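Local coordinates for protein O-methyltransferase family 2 (Planctopirus limnophila, PDB 5I2H) that probably transfers methyl groups from S-adenosyl-L-methionine to oxygen atoms of small molecules as a dimeric methyltransferase, and binds the flavone apigenin, at residues L70-C75 against E313-S318; N27-L32 against C75-L80. One frame throughout, in Å; residues are numbered along the deposited sequence. Where two conformers were deposited one is given.

The two contacts illustrate how one helix can face two neighbours at once. Along the chain their segments alternate, in the order 27-32, 70-75, 75-80 and 313-318, and the two pairs meet at Cys75. Helix 64-76 serves both: interaction 1 sets it against helix 312-324 of the methyltransferase part, and interaction 2 joins the residue just past its C-terminal end to helix 26-39 of the dimerisation region. Their centres lie about 6 Å apart, close enough for direct packing, with Ala315 CB 3.7 Å from Ala76 CB. The result is a continuous buried cluster in which the dimerisation helices lie against a helix that also reaches the apigenin pocket.

Interaction 1 (L70-C75 against E313-S318); sequences LVTGLC and EIALYS. With AGI (5,7-dihydroxy-2-(4-hydroxyphenyl)-4H-chromen-4-one), chain C.
The ring of Tyr317, two residues beyond the Ala315 methyl that meets Thr72 and Gly73, takes apigenin at its edge: CAN of the flavone lies in the ring plane, and the attached oxygen OAC is 3.2 Å from CE1 of Tyr317. A hydrogen bond links Tyr317 OH to AGI OAC at 2.6 Å, although the phenol oxygen is crowded in the model and its exact place is less sure. With CG anti to the backbone N (chi1 180°), the phenol extends from the helix towards the ligand while Ala315 looks to helix 64-76. Arg168 also bonds to the phenol oxygen, and Tyr109 of the second subunit packs on Tyr317 and bonds to apigenin, so the pocket is shared between chains. Helix 312-324 faces two ways in the fold: it belongs to the methyltransferase part, built on a seven-stranded sheet of strand order 3-2-1-4-5-7-6, as in class I methyltransferases, and its other side receives a helix of the dimerisation region. There the backbones come very near, with Gly73 CA 5.1 Å from Ala315 CA. The Ala315 methyl rests against both CG2 of Thr72, at 3.8 Å from its CB, and the bare backbone of Gly73, whose CA is 4.0 Å from that same CB. Thr72 divides its branches: the first torsion (-67°) places OG1 beside the backbone N, its one proton shared between Leu308 O, the stronger partner, and Gln68 O, and leaves CG2 for the apolar contact.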
loop_
_atom_site.group_PDB
_atom_site.type_symbol
_atom_site.label_atom_id
_atom_site.label_comp_id
_atom_site.label_asym_id
_atom_site.label_seq_id
_atom_site.Cartn_x
_atom_site.Cartn_y
_atom_site.Cartn_z
ATOM N N LEU A 70 2.710 -9.548 13.031
ATOM C CA LEU A 70 3.593 -9.916 11.928
ATOM C C LEU A 70 3.033 -11.117 11.182
ATOM O O LEU A 70 2.949 -11.111 9.945
ATOM C CB LEU A 70 5.001 -10.202 12.474
ATOM C CG LEU A 70 6.015 -10.630 11.408
ATOM C CD1 LEU A 70 7.406 -10.032 11.647
ATOM C CD2 LEU A 70 6.136 -12.123 11.411
ATOM N N VAL A 71 2.623 -12.150 11.925
ATOM C CA VAL A 71 2.104 -13.355 11.286
ATOM C C VAL A 71 0.800 -13.059 10.567
ATOM O O VAL A 71 0.581 -13.516 9.431
ATOM C CB VAL A 71 1.942 -14.489 12.315
ATOM C CG1 VAL A 71 1.066 -15.628 11.737
ATOM C CG2 VAL A 71 3.315 -15.014 12.729
ATOM N N THR A 72 -0.102 -12.314 11.217
ATOM C CA THR A 72 -1.358 -11.959 10.568
ATOM C C THR A 72 -1.121 -11.172 9.284
ATOM O O THR A 72 -1.757 -11.442 8.252
ATOM C CB THR A 72 -2.240 -11.176 11.551
ATOM O OG1 THR A 72 -2.620 -12.071 12.601
ATOM C CG2 THR A 72 -3.494 -10.593 10.888
ATOM N N GLY A 73 -0.200 -10.209 9.309
ATOM C CA GLY A 73 0.076 -9.446 8.091
ATOM C C GLY A 73 0.601 -10.319 6.960
ATOM O O GLY A 73 0.168 -10.211 5.796
ATOM N N LEU A 74 1.543 -11.203 7.281
ATOM C CA LEU A 74 2.123 -12.026 6.231
ATOM C C LEU A 74 1.143 -13.092 5.755
ATOM O O LEU A 74 1.136 -13.419 4.566
ATOM C CB LEU A 74 3.442 -12.668 6.707
ATOM C CG LEU A 74 4.543 -11.654 7.060
ATOM C CD1 LEU A 74 5.746 -12.352 7.723
ATOM C CD2 LEU A 74 4.967 -10.820 5.838
ATOM N N CYS A 75 0.295 -13.625 6.650
ATOM C CA CYS A 75 -0.767 -14.513 6.196
ATOM C C CYS A 75 -1.705 -13.794 5.242
ATOM O O CYS A 75 -2.119 -14.358 4.213
ATOM C CB CYS A 75 -1.570 -15.038 7.393
ATOM S SG CYS A 75 -0.726 -16.342 8.364
ATOM N N GLU A 313 -6.813 -5.717 4.408
ATOM C CA GLU A 313 -6.922 -4.313 4.791
ATOM C C GLU A 313 -6.953 -4.155 6.317
ATOM O O GLU A 313 -6.407 -3.168 6.841
ATOM C CB GLU A 313 -8.130 -3.652 4.121
ATOM C CG GLU A 313 -9.445 -4.288 4.428
ATOM C CD GLU A 313 -9.819 -5.459 3.483
ATOM O OE1 GLU A 313 -8.956 -6.026 2.770
ATOM O OE2 GLU A 313 -11.027 -5.798 3.469
ATOM N N ILE A 314 -7.518 -5.139 7.046
ATOM C CA ILE A 314 -7.551 -5.053 8.515
ATOM C C ILE A 314 -6.187 -5.433 9.079
ATOM O O ILE A 314 -5.740 -4.852 10.083
ATOM C CB ILE A 314 -8.680 -5.924 9.112
ATOM C CG1 ILE A 314 -10.038 -5.543 8.514
ATOM C CG2 ILE A 314 -8.749 -5.798 10.646
ATOM C CD1 ILE A 314 -10.298 -4.046 8.493
ATOM N N ALA A 315 -5.482 -6.362 8.424
ATOM C CA ALA A 315 -4.148 -6.730 8.896
ATOM C C ALA A 315 -3.179 -5.549 8.764
ATOM O O ALA A 315 -2.301 -5.345 9.629
ATOM C CB ALA A 315 -3.659 -7.963 8.129
ATOM N N LEU A 316 -3.326 -4.743 7.711
ATOM C CA LEU A 316 -2.449 -3.574 7.585
ATOM C C LEU A 316 -2.828 -2.493 8.587
ATOM O O LEU A 316 -1.956 -1.869 9.199
ATOM C CB LEU A 316 -2.470 -3.025 6.151
ATOM C CG LEU A 316 -1.932 -4.015 5.086
ATOM C CD1 LEU A 316 -1.912 -3.350 3.697
ATOM C CD2 LEU A 316 -0.493 -4.519 5.463
ATOM N N TYR A 317 -4.125 -2.249 8.759
ATOM C CA TYR A 317 -4.572 -1.308 9.781
ATOM C C TYR A 317 -4.110 -1.757 11.164
ATOM O O TYR A 317 -3.713 -0.928 11.999
ATOM C CB TYR A 317 -6.093 -1.179 9.691
ATOM C CG TYR A 317 -6.707 -0.240 10.683
ATOM C CD1 TYR A 317 -6.081 0.945 11.037
ATOM C CD2 TYR A 317 -7.939 -0.524 11.230
ATOM C CE1 TYR A 317 -6.670 1.817 11.937
ATOM C CE2 TYR A 317 -8.535 0.340 12.134
ATOM C CZ TYR A 317 -7.885 1.494 12.491
ATOM O OH TYR A 317 -8.490 2.357 13.372
ATOM N N SER A 318 -4.111 -3.076 11.409
ATOM C CA SER A 318 -3.603 -3.611 12.675
ATOM C C SER A 318 -2.137 -3.244 12.912
ATOM O O SER A 318 -1.736 -2.950 14.050
ATOM C CB SER A 318 -3.783 -5.123 12.688
ATOM O OG SER A 318 -3.629 -5.589 14.009
HETATM C CAG AGI C . -2.755 8.442 16.098
HETATM C CAE AGI C . -1.628 9.252 15.998
HETATM C CAM AGI C . -0.860 9.482 17.136
HETATM O OAB AGI C . 0.245 10.275 17.015
HETATM C CAF AGI C . -1.217 8.907 18.368
HETATM C CAH AGI C . -2.350 8.092 18.467
HETATM C CAP AGI C . -3.115 7.866 17.321
HETATM C CAQ AGI C . -4.340 7.021 17.287
HETATM O OAL AGI C . -4.747 6.730 16.006
HETATM C CAJ AGI C . -5.033 6.559 18.421
HETATM C CAR AGI C . -6.181 5.760 18.258
HETATM O OAA AGI C . -6.823 5.355 19.259
HETATM C CAT AGI C . -6.648 5.430 16.860
HETATM C CAS AGI C . -5.846 5.964 15.735
HETATM C CAK AGI C . -6.194 5.705 14.421
HETATM C CAN AGI C . -7.308 4.937 14.144
HETATM O OAC AGI C . -7.607 4.734 12.840
HETATM C CAI AGI C . -8.121 4.402 15.155
HETATM C CAO AGI C . -7.850 4.607 16.498
HETATM O OAD AGI C . -8.671 4.061 17.414
#

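Interaction 2 (N27-L32 against C75-L80); sequences NFATEL and CAMQLL
A bend at chi3 (-107°), after an extended chi2, swings the CE methyl of Met77, a selenomethionine, against Leu32. Leu32 answers with CG anti to its own N (chi1 -175°), which extends CD2 towards that methyl. The two side chains cross obliquely, and the shortest approach is 3.6 Å between Leu32 CD2 and Met77 CE. One turn earlier on helix 26-39, Ala29 adds a looser touch, its CB 4.4 Å from Met77 SE. In this conformer at least, one of two deposited, so that details are less certain, the contact is apolar and made by one long side chain spanning backbones whose nearest CA atoms, those of Ala29 and Met77, are 8.4 Å apart. Leu33 also lies against Met77, as does Leu23 of the second subunit.

On the same helix Asn27 meets two neighbours: its ND2 sits 3.3 Å above the plane of the Phe28 ring, over the centre, and donates an almost straight bond (172°) to Glu31 OE2, arriving from above the carboxylate plane. Thr30 OG1 reaches Phe24 O of the second subunit at the dimer interface.

Met77 occupies the point where helix 64-76 ends. Gln78, with positive phi, is the C-prime residue, Leu79 N probably bonds back to Leu74 O, and Gln78 N bonds to Cys75 O: a Schellman motif, closing a helix of the HTH-related dimerisation domain just before its small antiparallel sheet.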
loop_
_atom_site.group_PDB
_atom_site.type_symbol
_atom_site.label_atom_id
_atom_site.label_comp_id
_atom_site.label_asym_id
_atom_site.label_seq_id
_atom_site.Cartn_x
_atom_site.Cartn_y
_atom_site.Cartn_z
ATOM N N ASN A 27 1.682 1.781 3.073
ATOM C CA ASN A 27 3.057 1.782 3.589
ATOM C C ASN A 27 3.325 0.597 4.508
ATOM O O ASN A 27 4.468 0.126 4.579
ATOM C CB ASN A 27 3.376 3.062 4.375
ATOM C CG ASN A 27 2.507 3.182 5.632
ATOM O OD1 ASN A 27 1.284 3.336 5.526
ATOM N ND2 ASN A 27 3.121 3.073 6.813
ATOM N N PHE A 28 2.310 0.138 5.256
ATOM C CA PHE A 28 2.567 -0.962 6.174
ATOM C C PHE A 28 2.805 -2.267 5.447
ATOM O O PHE A 28 3.455 -3.153 6.017
ATOM C CB PHE A 28 1.441 -1.085 7.204
ATOM C CG PHE A 28 1.471 0.035 8.185
ATOM C CD1 PHE A 28 2.467 0.072 9.151
ATOM C CD2 PHE A 28 0.557 1.097 8.088
ATOM C CE1 PHE A 28 2.530 1.128 10.060
ATOM C CE2 PHE A 28 0.610 2.164 8.983
ATOM C CZ PHE A 28 1.617 2.185 9.972
ATOM N N ALA A 29 2.302 -2.415 4.214
ATOM C CA ALA A 29 2.678 -3.571 3.401
ATOM C C ALA A 29 4.165 -3.525 3.047
ATOM O O ALA A 29 4.906 -4.491 3.282
ATOM C CB ALA A 29 1.818 -3.620 2.131
ATOM N N THR A 30 4.628 -2.380 2.534
ATOM C CA THR A 30 6.048 -2.231 2.207
ATOM C C THR A 30 6.917 -2.475 3.434
ATOM O O THR A 30 7.904 -3.215 3.383
ATOM C CB THR A 30 6.298 -0.816 1.687
ATOM O OG1 THR A 30 5.382 -0.557 0.633
ATOM C CG2 THR A 30 7.755 -0.638 1.221
ATOM N N GLU A 31 6.563 -1.838 4.545
ATOM C CA GLU A 31 7.381 -1.931 5.750
ATOM C C GLU A 31 7.400 -3.346 6.321
ATOM O O GLU A 31 8.453 -3.829 6.758
ATOM C CB GLU A 31 6.874 -0.936 6.784
ATOM C CG GLU A 31 7.159 0.508 6.342
ATOM C CD GLU A 31 6.247 1.537 7.048
ATOM O OE1 GLU A 31 5.540 1.175 8.014
ATOM O OE2 GLU A 31 6.250 2.715 6.653
ATOM N N LEU A 32 6.259 -4.032 6.345
ATOM C CA LEU A 32 6.279 -5.385 6.894
ATOM C C LEU A 32 7.081 -6.328 5.996
ATOM O O LEU A 32 7.787 -7.216 6.489
ATOM C CB LEU A 32 4.864 -5.914 7.098
ATOM C CG LEU A 32 4.829 -7.301 7.802
ATOM C CD1 LEU A 32 5.437 -7.271 9.196
ATOM C CD2 LEU A 32 3.429 -7.795 7.936
ATOM N N CYS A 75 0.295 -13.625 6.650
ATOM C CA CYS A 75 -0.767 -14.513 6.196
ATOM C C CYS A 75 -1.705 -13.794 5.242
ATOM O O CYS A 75 -2.119 -14.358 4.213
ATOM C CB CYS A 75 -1.570 -15.038 7.393
ATOM S SG CYS A 75 -0.726 -16.342 8.364
ATOM N N ALA A 76 -2.063 -12.537 5.577
ATOM C CA ALA A 76 -3.020 -11.806 4.769
ATOM C C ALA A 76 -2.468 -11.500 3.382
ATOM O O ALA A 76 -3.253 -11.366 2.435
ATOM C CB ALA A 76 -3.429 -10.512 5.479
HETATM N N MSE A 77 -1.140 -11.401 3.246
HETATM C CA MSE A 77 -0.475 -11.172 1.962
HETATM C C MSE A 77 -0.216 -12.493 1.222
HETATM O O MSE A 77 0.475 -12.512 0.206
HETATM C CB MSE A 77 0.844 -10.431 2.176
HETATM C CG MSE A 77 0.661 -8.939 2.463
HETATM SE SE MSE A 77 2.398 -8.000 2.633
HETATM C CE MSE A 77 2.328 -7.763 4.533
ATOM N N GLN A 78 -0.753 -13.595 1.767
ATOM C CA GLN A 78 -0.675 -14.928 1.155
ATOM C C GLN A 78 0.767 -15.434 1.114
ATOM O O GLN A 78 1.189 -16.134 0.181
ATOM C CB GLN A 78 -1.304 -14.942 -0.238
ATOM C CG GLN A 78 -2.728 -14.429 -0.254
ATOM C CD GLN A 78 -3.579 -15.179 -1.248
ATOM O OE1 GLN A 78 -3.379 -15.070 -2.453
ATOM N NE2 GLN A 78 -4.509 -15.984 -0.742
ATOM N N LEU A 79 1.530 -15.091 2.149
ATOM C CA LEU A 79 2.933 -15.499 2.242
ATOM C C LEU A 79 3.181 -16.525 3.334
ATOM O O LEU A 79 4.128 -17.315 3.236
ATOM C CB LEU A 79 3.825 -14.276 2.480
ATOM C CG LEU A 79 3.732 -13.226 1.369
ATOM C CD1 LEU A 79 4.519 -11.970 1.753
ATOM C CD2 LEU A 79 4.212 -13.824 0.031
ATOM N N LEU A 80 2.367 -16.508 4.386
ATOM C CA LEU A 80 2.350 -17.576 5.373
ATOM C C LEU A 80 0.970 -18.210 5.398
ATOM O O LEU A 80 -0.021 -17.640 4.924
ATOM C CB LEU A 80 2.708 -17.068 6.773
ATOM C CG LEU A 80 4.029 -16.334 6.986
ATOM C CD1 LEU A 80 4.204 -15.947 8.461
ATOM C CD2 LEU A 80 5.183 -17.153 6.545
#